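Local coordinates for protein branched-chain alpha-ketoacid decarboxylase (Lactococcus lactis, PDB 2VBF) that probably decarboxylates branched-chain and aromatic alpha-keto acids to aldehydes, using thiamine diphosphate and one magnesium ion per subunit, at residues Ser219-Ser224 / Phe298-Gly303; Val232-His237 / Asn291-Ala296; Val248-Ser253 / Ser349-Lys354; Phe264-Val269 / Ile410-Asn415. All blocks are in the same frame, centred on the assembly; numbering follows the deposited sequence. Where two conformers were deposited one is given.

Contact 1: residues Ser219-Ser224 / Phe298-Gly303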
loop_
_atom_site.group_PDB
_atom_site.type_symbol
_atom_site.label_atom_id
_atom_site.label_comp_id
_atom_site.label_asym_id
_atom_site.label_seq_id
_atom_site.Cartn_x
_atom_site.Cartn_y
_atom_site.Cartn_z
ATOM N N SER A 219 13.721 41.012 16.289
ATOM C CA SER A 219 13.555 42.453 16.524
ATOM C C SER A 219 12.403 43.034 15.715
ATOM O O SER A 219 11.623 43.847 16.226
ATOM C CB SER A 219 14.849 43.202 16.197
ATOM O OG SER A 219 15.861 42.841 17.121
ATOM N N LYS A 220 12.296 42.615 14.457
ATOM C CA LYS A 220 11.197 43.057 13.598
ATOM C C LYS A 220 9.848 42.498 14.058
ATOM O O LYS A 220 8.825 43.187 13.977
ATOM C CB LYS A 220 11.469 42.703 12.132
ATOM C CG LYS A 220 12.044 43.867 11.322
ATOM C CD LYS A 220 13.044 43.394 10.274
ATOM C CE LYS A 220 13.140 44.361 9.097
ATOM N NZ LYS A 220 13.341 45.781 9.518
ATOM N N ILE A 221 9.839 41.259 14.550
ATOM C CA ILE A 221 8.609 40.686 15.104
ATOM C C ILE A 221 8.195 41.464 16.350
ATOM O O ILE A 221 7.028 41.825 16.508
ATOM C CB ILE A 221 8.767 39.189 15.442
ATOM C CG1 ILE A 221 8.861 38.367 14.153
ATOM C CG2 ILE A 221 7.602 38.707 16.311
ATOM C CD1 ILE A 221 9.309 36.930 14.371
ATOM N N GLU A 222 9.164 41.733 17.222
ATOM C CA GLU A 222 8.913 42.496 18.442
ATOM C C GLU A 222 8.347 43.879 18.140
ATOM O O GLU A 222 7.325 44.267 18.690
ATOM C CB GLU A 222 10.197 42.653 19.238
ATOM C CG GLU A 222 9.997 43.324 20.584
ATOM C CD GLU A 222 11.294 43.482 21.348
ATOM O OE1 GLU A 222 12.374 43.296 20.741
ATOM O OE2 GLU A 222 11.219 43.801 22.553
ATOM N N GLU A 223 9.036 44.614 17.271
ATOM C CA GLU A 223 8.613 45.954 16.858
ATOM C C GLU A 223 7.193 45.917 16.299
ATOM O O GLU A 223 6.319 46.698 16.702
ATOM C CB GLU A 223 9.595 46.481 15.807
ATOM C CG GLU A 223 9.253 47.833 15.197
ATOM C CD GLU A 223 10.232 48.241 14.106
ATOM O OE1 GLU A 223 10.767 47.347 13.405
ATOM O OE2 GLU A 223 10.460 49.463 13.939
ATOM N N SER A 224 6.964 44.984 15.376
ATOM C CA SER A 224 5.665 44.857 14.728
ATOM C C SER A 224 4.554 44.549 15.726
ATOM O O SER A 224 3.466 45.121 15.650
ATOM C CB SER A 224 5.714 43.780 13.646
ATOM O OG SER A 224 6.662 44.116 12.653
ATOM N N PHE A 298 -1.222 43.513 11.513
ATOM C CA PHE A 298 0.025 42.754 11.432
ATOM C C PHE A 298 -0.316 41.281 11.563
ATOM O O PHE A 298 -1.112 40.912 12.420
ATOM C CB PHE A 298 1.006 43.151 12.538
ATOM C CG PHE A 298 2.211 42.246 12.626
ATOM C CD1 PHE A 298 3.097 42.165 11.564
ATOM C CD2 PHE A 298 2.442 41.452 13.750
ATOM C CE1 PHE A 298 4.191 41.344 11.621
ATOM C CE2 PHE A 298 3.546 40.620 13.813
ATOM C CZ PHE A 298 4.423 40.560 12.748
ATOM N N ILE A 299 0.290 40.452 10.716
ATOM C CA ILE A 299 0.080 39.006 10.738
ATOM C C ILE A 299 1.430 38.324 10.923
ATOM O O ILE A 299 2.359 38.570 10.148
ATOM C CB ILE A 299 -0.533 38.488 9.429
ATOM C CG1 ILE A 299 -1.847 39.209 9.112
ATOM C CG2 ILE A 299 -0.744 36.960 9.507
ATOM C CD1 ILE A 299 -2.245 39.126 7.661
ATOM N N LEU A 300 1.524 37.481 11.949
ATOM C CA LEU A 300 2.677 36.599 12.164
ATOM C C LEU A 300 2.248 35.154 11.879
ATOM O O LEU A 300 1.426 34.586 12.629
ATOM C CB LEU A 300 3.178 36.721 13.602
ATOM C CG LEU A 300 4.354 35.845 14.054
ATOM C CD1 LEU A 300 5.618 36.190 13.251
ATOM C CD2 LEU A 300 4.613 35.993 15.551
ATOM N N MET A 301 2.759 34.571 10.789
ATOM C CA MET A 301 2.504 33.154 10.490
ATOM C C MET A 301 3.692 32.305 10.928
ATOM O O MET A 301 4.847 32.590 10.568
ATOM C CB MET A 301 2.237 32.908 9.002
ATOM C CG MET A 301 1.072 33.700 8.438
ATOM S SD MET A 301 0.163 32.810 7.143
ATOM C CE MET A 301 1.439 32.372 5.959
ATOM N N LEU A 302 3.404 31.265 11.705
ATOM C CA LEU A 302 4.421 30.357 12.222
ATOM C C LEU A 302 4.145 28.955 11.706
ATOM O O LEU A 302 3.227 28.290 12.174
ATOM C CB LEU A 302 4.400 30.344 13.744
ATOM C CG LEU A 302 4.585 31.702 14.415
ATOM C CD1 LEU A 302 4.480 31.567 15.924
ATOM C CD2 LEU A 302 5.911 32.293 14.029
ATOM N N GLY A 303 4.942 28.522 10.738
ATOM C CA GLY A 303 4.870 27.157 10.228
ATOM C C GLY A 303 3.623 26.790 9.452
ATOM O O GLY A 303 3.169 25.645 9.508
#

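Contact 2: residues Val232-His237 / Asn291-Ala296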
loop_
_atom_site.group_PDB
_atom_site.type_symbol
_atom_site.label_atom_id
_atom_site.label_comp_id
_atom_site.label_asym_id
_atom_site.label_seq_id
_atom_site.Cartn_x
_atom_site.Cartn_y
_atom_site.Cartn_z
ATOM N N VAL A 232 -2.502 39.487 14.668
ATOM C CA VAL A 232 -3.006 38.120 14.717
ATOM C C VAL A 232 -1.850 37.167 14.409
ATOM O O VAL A 232 -1.004 37.436 13.545
ATOM C CB VAL A 232 -4.212 37.892 13.755
ATOM C CG1 VAL A 232 -3.765 37.906 12.301
ATOM C CG2 VAL A 232 -4.941 36.557 14.088
ATOM N N VAL A 233 -1.787 36.081 15.176
ATOM C CA VAL A 233 -0.831 35.007 14.942
ATOM C C VAL A 233 -1.574 33.878 14.239
ATOM O O VAL A 233 -2.708 33.557 14.596
ATOM C CB VAL A 233 -0.236 34.483 16.261
ATOM C CG1 VAL A 233 0.813 33.382 15.991
ATOM C CG2 VAL A 233 0.374 35.626 17.051
ATOM N N ILE A 234 -0.959 33.299 13.213
ATOM C CA ILE A 234 -1.502 32.100 12.590
ATOM C C ILE A 234 -0.453 30.992 12.755
ATOM O O ILE A 234 0.674 31.128 12.272
ATOM C CB ILE A 234 -1.848 32.307 11.084
ATOM C CG1 ILE A 234 -2.678 33.582 10.875
ATOM C CG2 ILE A 234 -2.565 31.062 10.527
ATOM C CD1 ILE A 234 -3.067 33.840 9.419
ATOM N N ALA A 235 -0.807 29.919 13.467
ATOM C CA ALA A 235 0.103 28.787 13.678
ATOM C C ALA A 235 -0.302 27.626 12.766
ATOM O O ALA A 235 -1.488 27.412 12.512
ATOM C CB ALA A 235 0.108 28.353 15.129
ATOM N N GLY A 236 0.691 26.889 12.271
ATOM C CA GLY A 236 0.454 25.794 11.340
ATOM C C GLY A 236 1.191 24.516 11.684
ATOM O O GLY A 236 1.758 24.373 12.774
ATOM N N HIS A 237 1.185 23.594 10.721
ATOM C CA HIS A 237 1.589 22.224 10.964
ATOM C C HIS A 237 3.063 22.107 11.314
ATOM O O HIS A 237 3.433 21.181 12.004
ATOM C CB HIS A 237 1.256 21.324 9.763
ATOM C CG HIS A 237 2.102 21.586 8.558
ATOM N ND1 HIS A 237 1.938 22.702 7.769
ATOM C CD2 HIS A 237 3.129 20.886 8.017
ATOM C CE1 HIS A 237 2.815 22.673 6.785
ATOM N NE2 HIS A 237 3.553 21.581 6.911
ATOM N N ASN A 291 -13.500 38.262 9.512
ATOM C CA ASN A 291 -13.322 39.702 9.570
ATOM C C ASN A 291 -12.129 40.141 10.425
ATOM O O ASN A 291 -11.431 41.091 10.069
ATOM C CB ASN A 291 -14.590 40.358 10.110
ATOM C CG ASN A 291 -15.767 40.252 9.150
ATOM O OD1 ASN A 291 -15.600 39.984 7.951
ATOM N ND2 ASN A 291 -16.970 40.469 9.678
ATOM N N PHE A 292 -11.904 39.446 11.540
ATOM C CA PHE A 292 -10.830 39.776 12.458
ATOM C C PHE A 292 -9.486 39.521 11.784
ATOM O O PHE A 292 -8.631 40.416 11.699
ATOM C CB PHE A 292 -10.947 38.946 13.750
ATOM C CG PHE A 292 -10.068 39.443 14.871
ATOM C CD1 PHE A 292 -10.614 40.148 15.936
ATOM C CD2 PHE A 292 -8.697 39.201 14.869
ATOM C CE1 PHE A 292 -9.815 40.612 16.969
ATOM C CE2 PHE A 292 -7.884 39.681 15.891
ATOM C CZ PHE A 292 -8.451 40.387 16.953
ATOM N N VAL A 293 -9.305 38.294 11.300
ATOM C CA VAL A 293 -8.051 37.900 10.656
ATOM C C VAL A 293 -7.710 38.802 9.475
ATOM O O VAL A 293 -6.582 39.248 9.351
ATOM C CB VAL A 293 -8.080 36.437 10.170
ATOM C CG1 VAL A 293 -6.777 36.101 9.394
ATOM C CG2 VAL A 293 -8.274 35.494 11.350
ATOM N N GLU A 294 -8.700 39.078 8.633
ATOM C CA GLU A 294 -8.497 39.823 7.387
ATOM C C GLU A 294 -8.435 41.350 7.565
ATOM O O GLU A 294 -8.102 42.078 6.617
ATOM C CB GLU A 294 -9.579 39.423 6.372
ATOM C CG GLU A 294 -9.525 37.923 6.045
ATOM C CD GLU A 294 -10.588 37.450 5.071
ATOM O OE1 GLU A 294 -11.457 38.261 4.663
ATOM O OE2 GLU A 294 -10.542 36.256 4.709
ATOM N N SER A 295 -8.760 41.832 8.764
ATOM C CA SER A 295 -8.576 43.252 9.122
ATOM C C SER A 295 -7.369 43.513 10.052
ATOM O O SER A 295 -7.058 44.675 10.363
ATOM C CB SER A 295 -9.854 43.798 9.765
ATOM O OG SER A 295 -10.086 43.237 11.042
ATOM N N ALA A 296 -6.682 42.453 10.488
ATOM C CA ALA A 296 -5.505 42.595 11.347
ATOM C C ALA A 296 -4.485 43.504 10.669
ATOM O O ALA A 296 -4.312 43.427 9.450
ATOM C CB ALA A 296 -4.877 41.216 11.642
#

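Contact 3: residues Val248-Ser253 / Ser349-Lys354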
loop_
_atom_site.group_PDB
_atom_site.type_symbol
_atom_site.label_atom_id
_atom_site.label_comp_id
_atom_site.label_asym_id
_atom_site.label_seq_id
_atom_site.Cartn_x
_atom_site.Cartn_y
_atom_site.Cartn_z
ATOM N N VAL A 248 4.577 27.838 21.649
ATOM C CA VAL A 248 3.663 28.830 21.079
ATOM C C VAL A 248 2.490 29.150 22.024
ATOM O O VAL A 248 2.111 30.317 22.176
ATOM C CB VAL A 248 3.131 28.359 19.696
ATOM C CG1 VAL A 248 2.138 29.370 19.116
ATOM C CG2 VAL A 248 4.287 28.129 18.746
ATOM N N THR A 249 1.931 28.120 22.659
ATOM C CA THR A 249 0.836 28.284 23.599
ATOM C C THR A 249 1.275 29.204 24.740
ATOM O O THR A 249 0.550 30.131 25.077
ATOM C CB THR A 249 0.338 26.915 24.116
ATOM O OG1 THR A 249 -0.298 26.201 23.034
ATOM C CG2 THR A 249 -0.631 27.062 25.259
ATOM N N GLN A 250 2.481 28.980 25.267
ATOM C CA GLN A 250 3.025 29.816 26.350
ATOM C C GLN A 250 3.221 31.257 25.882
ATOM O O GLN A 250 2.865 32.198 26.591
ATOM C CB GLN A 250 4.351 29.254 26.882
ATOM C CG GLN A 250 4.868 29.942 28.161
ATOM C CD GLN A 250 6.133 29.294 28.717
ATOM O OE1 GLN A 250 7.192 29.350 28.103
ATOM N NE2 GLN A 250 6.023 28.687 29.897
ATOM N N PHE A 251 3.801 31.430 24.699
ATOM C CA PHE A 251 3.986 32.774 24.113
ATOM C C PHE A 251 2.659 33.535 23.974
ATOM O O PHE A 251 2.530 34.686 24.408
ATOM C CB PHE A 251 4.674 32.665 22.752
ATOM C CG PHE A 251 4.784 33.973 22.014
ATOM C CD1 PHE A 251 5.519 35.025 22.554
ATOM C CD2 PHE A 251 4.160 34.153 20.784
ATOM C CE1 PHE A 251 5.640 36.235 21.881
ATOM C CE2 PHE A 251 4.273 35.371 20.102
ATOM C CZ PHE A 251 5.012 36.406 20.656
ATOM N N VAL A 252 1.669 32.880 23.387
ATOM C CA VAL A 252 0.348 33.490 23.191
ATOM C C VAL A 252 -0.341 33.770 24.524
ATOM O O VAL A 252 -1.004 34.799 24.679
ATOM C CB VAL A 252 -0.549 32.591 22.281
ATOM C CG1 VAL A 252 -1.983 33.075 22.260
ATOM C CG2 VAL A 252 0.047 32.536 20.881
ATOM N N SER A 253 -0.187 32.847 25.477
ATOM C CA SER A 253 -0.752 32.990 26.810
ATOM C C SER A 253 -0.226 34.261 27.489
ATOM O O SER A 253 -0.995 35.063 28.018
ATOM C CB SER A 253 -0.374 31.755 27.648
ATOM O OG SER A 253 -0.940 31.809 28.929
ATOM N N SER A 349 12.683 31.485 20.623
ATOM C CA SER A 349 13.181 32.760 21.149
ATOM C C SER A 349 12.062 33.796 21.324
ATOM O O SER A 349 12.312 34.919 21.770
ATOM C CB SER A 349 14.282 33.323 20.243
ATOM O OG SER A 349 13.782 33.628 18.950
ATOM N N LEU A 350 10.827 33.425 20.983
ATOM C CA LEU A 350 9.704 34.362 21.085
ATOM C C LEU A 350 9.422 34.787 22.530
ATOM O O LEU A 350 9.031 35.930 22.769
ATOM C CB LEU A 350 8.438 33.783 20.451
ATOM C CG LEU A 350 8.407 33.731 18.920
ATOM C CD1 LEU A 350 7.131 33.034 18.449
ATOM C CD2 LEU A 350 8.526 35.128 18.296
ATOM N N SER A 351 9.620 33.884 23.490
ATOM C CA SER A 351 9.384 34.232 24.900
ATOM C C SER A 351 10.590 34.928 25.572
ATOM O O SER A 351 10.531 35.256 26.754
ATOM C CB SER A 351 8.885 33.018 25.704
ATOM O OG SER A 351 7.472 32.873 25.580
ATOM N N GLU A 352 11.666 35.159 24.820
ATOM C CA GLU A 352 12.676 36.156 25.201
ATOM C C GLU A 352 12.113 37.572 25.049
ATOM O O GLU A 352 12.656 38.526 25.623
ATOM C CB GLU A 352 13.923 36.082 24.313
ATOM C CG GLU A 352 14.871 34.905 24.536
ATOM C CD GLU A 352 16.013 34.888 23.514
ATOM O OE1 GLU A 352 16.354 35.968 22.966
ATOM O OE2 GLU A 352 16.572 33.793 23.252
ATOM N N LEU A 353 11.070 37.717 24.226
ATOM C CA LEU A 353 10.480 39.022 23.964
ATOM C C LEU A 353 9.602 39.395 25.141
ATOM O O LEU A 353 8.720 38.631 25.547
ATOM C CB LEU A 353 9.661 39.033 22.668
ATOM C CG LEU A 353 10.387 38.606 21.387
ATOM C CD1 LEU A 353 9.460 38.760 20.195
ATOM C CD2 LEU A 353 11.668 39.396 21.163
ATOM N N LYS A 354 9.863 40.577 25.679
ATOM C CA LYS A 354 9.172 41.078 26.843
ATOM C C LYS A 354 8.343 42.308 26.497
ATOM O O LYS A 354 8.628 43.024 25.534
ATOM C CB LYS A 354 10.191 41.427 27.933
ATOM C CG LYS A 354 10.965 40.228 28.465
ATOM C CD LYS A 354 10.064 39.326 29.293
ATOM C CE LYS A 354 10.718 38.023 29.647
ATOM N NZ LYS A 354 9.793 37.186 30.438
#

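Contact 4: residues Phe264-Val269 / Ile410-Asn415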
loop_
_atom_site.group_PDB
_atom_site.type_symbol
_atom_site.label_atom_id
_atom_site.label_comp_id
_atom_site.label_asym_id
_atom_site.label_seq_id
_atom_site.Cartn_x
_atom_site.Cartn_y
_atom_site.Cartn_z
ATOM N N PHE A 264 -5.083 22.658 8.714
ATOM C CA PHE A 264 -3.780 22.025 8.460
ATOM C C PHE A 264 -2.855 22.605 9.524
ATOM O O PHE A 264 -2.385 23.731 9.400
ATOM C CB PHE A 264 -3.300 22.393 7.056
ATOM C CG PHE A 264 -1.996 21.756 6.610
ATOM C CD1 PHE A 264 -1.505 20.577 7.162
ATOM C CD2 PHE A 264 -1.303 22.331 5.552
ATOM C CE1 PHE A 264 -0.316 20.001 6.672
ATOM C CE2 PHE A 264 -0.123 21.779 5.061
ATOM C CZ PHE A 264 0.377 20.617 5.624
ATOM N N GLY A 265 -2.636 21.824 10.572
ATOM C CA GLY A 265 -1.977 22.297 11.767
ATOM C C GLY A 265 -2.917 22.575 12.929
ATOM O O GLY A 265 -2.507 23.210 13.893
ATOM N N LYS A 266 -4.160 22.080 12.875
ATOM C CA LYS A 266 -5.075 22.238 13.998
ATOM C C LYS A 266 -4.448 21.621 15.253
ATOM O O LYS A 266 -3.929 20.513 15.198
ATOM C CB LYS A 266 -6.425 21.586 13.708
ATOM C CG LYS A 266 -7.447 21.746 14.830
ATOM C CD LYS A 266 -8.823 21.238 14.419
ATOM C CE LYS A 266 -9.803 21.282 15.572
ATOM N NZ LYS A 266 -10.317 22.673 15.847
ATOM N N SER A 267 -4.509 22.374 16.351
ATOM C CA SER A 267 -3.890 22.058 17.649
ATOM C C SER A 267 -2.394 22.405 17.709
ATOM O O SER A 267 -1.708 22.012 18.656
ATOM C CB SER A 267 -4.173 20.615 18.139
ATOM O OG SER A 267 -3.335 19.629 17.552
ATOM N N ALA A 268 -1.914 23.180 16.729
ATOM C CA ALA A 268 -0.582 23.803 16.800
ATOM C C ALA A 268 -0.462 24.709 18.036
ATOM O O ALA A 268 0.632 25.032 18.467
ATOM C CB ALA A 268 -0.295 24.604 15.545
ATOM N N VAL A 269 -1.603 25.155 18.541
ATOM C CA VAL A 269 -1.713 25.820 19.837
ATOM C C VAL A 269 -2.890 25.218 20.590
ATOM O O VAL A 269 -3.757 24.594 19.985
ATOM C CB VAL A 269 -1.916 27.335 19.691
ATOM C CG1 VAL A 269 -0.726 27.940 18.945
ATOM C CG2 VAL A 269 -3.264 27.655 19.029
ATOM N N ILE A 410 -14.483 22.034 15.594
ATOM C CA ILE A 410 -14.794 21.927 17.022
ATOM C C ILE A 410 -13.687 22.585 17.862
ATOM O O ILE A 410 -12.496 22.495 17.556
ATOM C CB ILE A 410 -15.115 20.466 17.475
ATOM C CG1 ILE A 410 -13.852 19.628 17.693
ATOM C CG2 ILE A 410 -16.069 19.787 16.492
ATOM C CD1 ILE A 410 -13.410 19.586 19.138
ATOM N N PHE A 411 -14.111 23.304 18.904
ATOM C CA PHE A 411 -13.168 23.915 19.839
ATOM C C PHE A 411 -12.724 22.851 20.814
ATOM O O PHE A 411 -13.543 22.250 21.516
ATOM C CB PHE A 411 -13.784 25.098 20.596
ATOM C CG PHE A 411 -13.877 26.345 19.778
ATOM C CD1 PHE A 411 -12.863 27.293 19.806
ATOM C CD2 PHE A 411 -14.962 26.569 18.956
ATOM C CE1 PHE A 411 -12.936 28.445 19.048
ATOM C CE2 PHE A 411 -15.042 27.735 18.180
ATOM C CZ PHE A 411 -14.027 28.674 18.235
ATOM N N LEU A 412 -11.423 22.602 20.828
ATOM C CA LEU A 412 -10.851 21.614 21.707
ATOM C C LEU A 412 -10.684 22.225 23.083
ATOM O O LEU A 412 -10.507 23.445 23.229
ATOM C CB LEU A 412 -9.488 21.149 21.198
ATOM C CG LEU A 412 -9.489 20.525 19.797
ATOM C CD1 LEU A 412 -8.061 20.299 19.318
ATOM C CD2 LEU A 412 -10.290 19.234 19.785
ATOM N N LYS A 413 -10.721 21.353 24.081
ATOM C CA LYS A 413 -10.505 21.752 25.460
ATOM C C LYS A 413 -9.028 21.770 25.797
ATOM O O LYS A 413 -8.160 21.464 24.964
ATOM C CB LYS A 413 -11.308 20.836 26.388
ATOM C CG LYS A 413 -12.790 20.905 26.049
ATOM C CD LYS A 413 -13.694 20.399 27.131
ATOM C CE LYS A 413 -15.155 20.724 26.811
ATOM N NZ LYS A 413 -15.584 20.308 25.438
ATOM N N SER A 414 -8.724 22.159 27.025
ATOM C CA SER A 414 -7.347 22.312 27.443
ATOM C C SER A 414 -6.530 21.024 27.273
ATOM O O SER A 414 -7.029 19.927 27.539
ATOM C CB SER A 414 -7.328 22.747 28.904
ATOM O OG SER A 414 -7.975 21.774 29.693
ATOM N N ASN A 415 -5.280 21.182 26.833
ATOM C CA ASN A 415 -4.328 20.088 26.603
ATOM C C ASN A 415 -4.831 19.002 25.644
ATOM O O ASN A 415 -4.359 17.861 25.664
ATOM C CB ASN A 415 -3.890 19.461 27.931
ATOM C CG ASN A 415 -2.657 18.598 27.788
ATOM O OD1 ASN A 415 -1.666 18.990 27.176
ATOM N ND2 ASN A 415 -2.721 17.394 28.336
#

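Contact 1: residues Ser219-Ser224 / Phe298-Gly303
The F298 ring carries S224 squarely over one face: CB of S224 stands 3.5 Å from the ring centroid and 12° off the ring normal, a CH-pi contact centred on the ring. Over the opposite face, offset toward the rim, lies the backbone N of L300 from the same strand. This is helix-on-sheet packing in the alpha/beta central domain of a thiamine diphosphate enzyme, where helix 212-227 lies against strand 298-302, an inner strand of the sheet. With CG anti to its backbone N (chi1 171°), F298 reaches out to the helix and presents its face to S224. One helical turn back, I221 meets L300; the two side chains cross at about a right angle, CD1 of I221 approaching CD1 of L300 to 3.9 Å while CG2 of I221 lies 4.1 Å from CD2 of L300. I221 and F298 also both touch I324 of strand 323-326, which extends this buried apolar layer across the sheet. A serine in place of F298 would probably open a gap beneath S224 CB and deprive I324 of part of its cover. The hydroxyl of S224 does not bond across the contact but turns back on its own helix. Its OG donates to K220 O at 2.7 Å, and that oxygen also accepts S224 N at 2.9 Å, the two donors coming from opposite faces of the carbonyl plane.

Contact 2: residues Val232-His237 / Asn291-Ala296
V232 and A296 form the tight end of this contact, with CG1 of V232 3.6 Å from CB of A296 and both residues buried. Their CA atoms are 6.1 Å apart, the closest pair of CA atoms across the two segments. CG1 reaches A296 because it sits in the cleft between the backbone N and carbonyl carbon of V232 (chi1 71°), while CG2 is anti to the backbone N and faces V293. Packing is slacker there: CG2 of V232 and CG2 of V293 are 4.4 Å apart. Two residues along the strand, CD1 of I234 arrives at CG1 of V293 at 4.3 Å, the far end of the row. V293 is thus shared by two residues on the same side of the strand, its two methyls each serving one of them, and the side chains meet only through apolar groups, with no hydrogen bond between the segments.

Polar groups gather on the outward side of the helix. S295 is exposed, and its OG donates to N291 O at 2.7 Å, one turn back near the end of the helix, with a further bond to K230. E294 is partly exposed and points away from the strand, whereas F292 remains buried, touching L277 of strand 276-279 and making a cation-pi contact with K230. Strand 231-235 is flanked by strands 259-261 and 298-302, and helix 287-295 leads directly into the latter. Such a helix, laid across parallel strands and feeding the next one, is characteristic of the Rossmann-like alpha/beta central domain of thiamine diphosphate-dependent decarboxylases.

Contact 3: residues Val248-Ser253 / Ser349-Lys354
F251 is the residue most deeply covered by this contact, and L350 and S351 are its chief partners. CB of L350 sits over one face of the F251 ring, offset toward the rim, 3.9 Å from the centroid and 15° off the normal in a CH-pi contact. The isobutyl group runs on over the same face toward the CD2 edge, where CD1 of L350 lies 3.9 Å from CD2 of F251. At CE1 of F251 the partner is instead the backbone O of L350, 3.5 Å away. The phenylalanine has CG anti to its backbone N (chi1 174°), which sends the ring out from the helix onto the 3-10 segment 350-352. S351 supplies the third large share: its OG stands at the edge of the ring, near its plane, and 3.8 Å from CA of F251. That hydroxyl is hydrogen-bonded to E254 of helix 245-255, the helix that carries F251, so a polar tie accompanies the apolar one. An alanine at F251 is likely to leave L350 CB facing a gap and the 3-10 segment with much less apolar hold on the helix. Farther round, F251 also touches L225 of helix 212-227, and L350 touches L218 of that helix. Helix 245-255 thus packs against the loop that follows helix 343-348, beside helix 212-227, while V248 and V252 on another side of helix 245-255 rest on I259 of strand 259-261.

Contact 4: residues Phe264-Val269 / Ile410-Asn415
K266 and I410 share the hydrogen bond by which a type II beta turn of the central domain, G265 to A268, meets a loop of the C-terminal thiamine diphosphate-binding domain. NZ of K266 donates to I410 O at 2.8 Å, with a C=O...N angle of 155° and the donor tilted 19° from the carbonyl plane. The same ammonium group also forms a salt bridge with OE2 of E271 and a hydrogen bond with S408 O, so a buried charge has an acidic mate and two carbonyl partners. The lysine chain is extended from CG, anti to the backbone N, as far as CE and then bends at chi4 (77°) to bring NZ onto the carbonyl of I410. Alongside, the apolar part of the contact is made by L412: its CD1 lies 4.2 Å from CE of K266 and 4.1 Å from CB of S267. One leucine methyl therefore meets both residues of the opposing loop.

The second shell starts at the other oxygen of E271, OE1, which accepts L412 N and thereby ties both loops to one carboxylate. F418 of strand 417-419 touches K266 and L412, backing both.

Farther out, the turn itself is closed by A268 N bonding to G265 O at 2.9 Å. K266 and S267 are the turn's central residues, and both point toward the segment 410-415. Within the turn, S267 OG donates to K266 O at 2.6 Å, on a lone pair in the carbonyl plane.

Contacts 1 and 2 belong to one sheet: strands 298-302 and 231-235 are neighbours, joined by I234 N to L300 O and L302 N to I234 O, both probable hydrogen bonds at 2.8 Å, and the contact centres lie 12 Å apart. Contact 3 adjoins contact 1, where CD1 of L302 meets CD1 of L350 at 3.9 Å. Contact 4 meets contact 2 where the rings of H237 and F264 stack, and meets contact 3 through V269 and V248. It is the one that reaches the C-terminal domain; the side chain of I410 lies about 12 Å from that of T402, a thiamine diphosphate-binding residue, whereas contacts 1 to 3 lie away from the cofactor site.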